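Local coordinates for SPT6 (Antonospora locustae, PDB 2XP1), which is a transcription elongation factor and histone chaperone whose noncanonical tandem SH2 domains enable its interaction with RNA polymerase II, at residues V59-E64 with Y70-K75. Sequence-based numbering, arbitrary orientation.
Sequences VHMKIE and YTCSNK
Glu64 and Thr71 face each other as an antiparallel hydrogen-bonded pair where strand 57-65 meets the short strand 70-72. Glu64 N gives its hydrogen to Thr71 O at 2.8 Å, in the plane of that carbonyl, while Thr71 N returns a bond of 3.0 Å to Glu64 O from a position tilted 19° off the carbonyl plane. The same two carbonyl oxygens also receive CA-H contacts, from Ile63 CA and Tyr70 CA respectively. On one face of the sheet the two side chains cross: Thr71 OG1, set between its own backbone N and carbonyl carbon (chi1 57°), comes 3.3 Å from Glu64 CB, and the carboxylate leads away from the second strand. A beta-branched threonine suits such an extended backbone, and glutamate a partly exposed site where its charged end can lead off.

On the opposite face Ile63 and Cys72, with Met61 near, make an apolar patch. Ile63 divides its branches, CG1 lying 3.8 Å from Cys72 SG and CG2 equally far from Tyr70 CD2. That ring carbon also packs on Glu64 O, at 3.5 Å, both neighbours standing oblique to the ring. With SG anti to the backbone N (chi1 -170°), the small cysteine comes 3.6 Å from Lys62 O. Helix 80-100 touches this side, Val83 meeting Ile63 and Tyr87 both Met61 and Cys72. Farther along, Met61 SD stands 3.9 Å from Ser73 OG. A type I' turn, Cys72 to Lys75, leads into strand 75-77.

Two backbone bonds thus join these segments of the SH2 domain's beta hairpin, while sulfur and aliphatic carbon meet the helix. Side chains add two ties: Tyr70 OH bonds the carboxylate of Glu65, next along the first strand, linking strand to strand, and Ser73 OG bonds Tyr87 OH, linking hairpin to helix.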
loop_
_atom_site.group_PDB
_atom_site.type_symbol
_atom_site.label_atom_id
_atom_site.label_comp_id
_atom_site.label_asym_id
_atom_site.label_seq_id
_atom_site.Cartn_x
_atom_site.Cartn_y
_atom_site.Cartn_z
ATOM N N VAL A 59 -6.869 14.119 11.953
ATOM C CA VAL A 59 -7.297 12.943 11.246
ATOM C C VAL A 59 -7.744 11.917 12.280
ATOM O O VAL A 59 -6.997 11.615 13.232
ATOM C CB VAL A 59 -6.149 12.388 10.410
ATOM C CG1 VAL A 59 -6.458 11.014 9.944
ATOM C CG2 VAL A 59 -5.926 13.290 9.198
ATOM N N HIS A 60 -8.967 11.415 12.102
ATOM C CA HIS A 60 -9.580 10.402 12.950
ATOM C C HIS A 60 -9.670 9.082 12.193
ATOM O O HIS A 60 -10.418 9.005 11.206
ATOM C CB HIS A 60 -10.987 10.885 13.279
ATOM C CG HIS A 60 -10.994 12.108 14.139
ATOM N ND1 HIS A 60 -11.345 12.079 15.467
ATOM C CD2 HIS A 60 -10.607 13.379 13.881
ATOM C CE1 HIS A 60 -11.229 13.291 15.981
ATOM N NE2 HIS A 60 -10.784 14.102 15.037
ATOM N N MET A 61 -8.948 8.048 12.638
ATOM C CA MET A 61 -9.019 6.741 11.992
ATOM C C MET A 61 -9.584 5.644 12.876
ATOM O O MET A 61 -8.999 5.332 13.885
ATOM C CB MET A 61 -7.630 6.306 11.556
ATOM C CG MET A 61 -7.086 7.160 10.467
ATOM S SD MET A 61 -5.436 6.604 10.122
ATOM C CE MET A 61 -4.653 8.183 10.071
ATOM N N LYS A 62 -10.673 5.014 12.458
ATOM C CA LYS A 62 -11.266 3.901 13.192
ATOM C C LYS A 62 -10.251 2.722 13.418
ATOM O O LYS A 62 -9.608 2.264 12.481
ATOM C CB LYS A 62 -12.544 3.465 12.450
ATOM C CG LYS A 62 -13.406 2.409 13.143
ATOM C CD LYS A 62 -14.936 2.428 12.760
ATOM C CE LYS A 62 -15.211 2.064 11.272
ATOM N NZ LYS A 62 -16.692 2.041 10.911
ATOM N N ILE A 63 -10.074 2.293 14.674
ATOM C CA ILE A 63 -9.280 1.120 14.975
ATOM C C ILE A 63 -10.227 0.150 15.560
ATOM O O ILE A 63 -10.750 0.380 16.661
ATOM C CB ILE A 63 -8.172 1.360 16.025
ATOM C CG1 ILE A 63 -7.095 2.332 15.508
ATOM C CG2 ILE A 63 -7.524 0.013 16.483
ATOM C CD1 ILE A 63 -6.127 2.841 16.641
ATOM N N GLU A 64 -10.459 -0.944 14.841
ATOM C CA GLU A 64 -11.362 -1.980 15.312
ATOM C C GLU A 64 -10.673 -3.011 16.190
ATOM O O GLU A 64 -9.539 -3.420 15.922
ATOM C CB GLU A 64 -12.084 -2.655 14.146
ATOM C CG GLU A 64 -13.014 -1.700 13.420
ATOM C CD GLU A 64 -14.187 -2.420 12.794
ATOM O OE1 GLU A 64 -14.914 -3.078 13.569
ATOM O OE2 GLU A 64 -14.379 -2.340 11.540
ATOM N N TYR A 70 -6.253 -6.142 16.048
ATOM C CA TYR A 70 -6.945 -4.920 15.714
ATOM C C TYR A 70 -6.874 -4.757 14.184
ATOM O O TYR A 70 -6.037 -5.384 13.535
ATOM C CB TYR A 70 -6.283 -3.727 16.454
ATOM C CG TYR A 70 -6.413 -3.806 17.981
ATOM C CD1 TYR A 70 -5.575 -4.636 18.739
ATOM C CD2 TYR A 70 -7.396 -3.096 18.648
ATOM C CE1 TYR A 70 -5.716 -4.734 20.124
ATOM C CE2 TYR A 70 -7.546 -3.192 20.027
ATOM C CZ TYR A 70 -6.697 -3.998 20.752
ATOM O OH TYR A 70 -6.865 -4.095 22.112
ATOM N N THR A 71 -7.760 -3.932 13.620
ATOM C CA THR A 71 -7.613 -3.474 12.247
ATOM C C THR A 71 -7.698 -1.977 12.199
ATOM O O THR A 71 -8.452 -1.363 12.956
ATOM C CB THR A 71 -8.683 -4.022 11.301
ATOM O OG1 THR A 71 -9.972 -3.657 11.806
ATOM C CG2 THR A 71 -8.561 -5.492 11.198
ATOM N N CYS A 72 -6.903 -1.398 11.309
ATOM C CA CYS A 72 -6.896 0.050 11.076
ATOM C C CYS A 72 -6.526 0.272 9.618
ATOM O O CYS A 72 -5.567 -0.332 9.115
ATOM C CB CYS A 72 -5.864 0.754 11.952
ATOM S SG CYS A 72 -6.040 2.574 11.890
ATOM N N SER A 73 -7.283 1.132 8.937
ATOM C CA SER A 73 -7.141 1.343 7.468
ATOM C C SER A 73 -6.884 0.087 6.626
ATOM O O SER A 73 -5.928 0.015 5.835
ATOM C CB SER A 73 -6.136 2.433 7.215
ATOM O OG SER A 73 -6.579 3.589 7.955
ATOM N N ASN A 74 -7.754 -0.905 6.819
ATOM C CA ASN A 74 -7.750 -2.158 6.041
ATOM C C ASN A 74 -6.555 -3.084 6.304
ATOM O O ASN A 74 -6.431 -4.125 5.681
ATOM C CB ASN A 74 -7.905 -1.858 4.536
ATOM C CG ASN A 74 -9.217 -1.132 4.225
ATOM O OD1 ASN A 74 -10.316 -1.648 4.522
ATOM N ND2 ASN A 74 -9.110 0.073 3.637
ATOM N N LYS A 75 -5.687 -2.666 7.215
ATOM C CA LYS A 75 -4.489 -3.372 7.587
ATOM C C LYS A 75 -4.808 -4.070 8.917
ATOM O O LYS A 75 -5.700 -3.665 9.666
ATOM C CB LYS A 75 -3.306 -2.383 7.771
ATOM C CG LYS A 75 -2.571 -1.889 6.482
ATOM C CD LYS A 75 -1.518 -2.924 5.943
ATOM C CE LYS A 75 -0.813 -2.549 4.583
ATOM N NZ LYS A 75 0.174 -3.608 4.095
#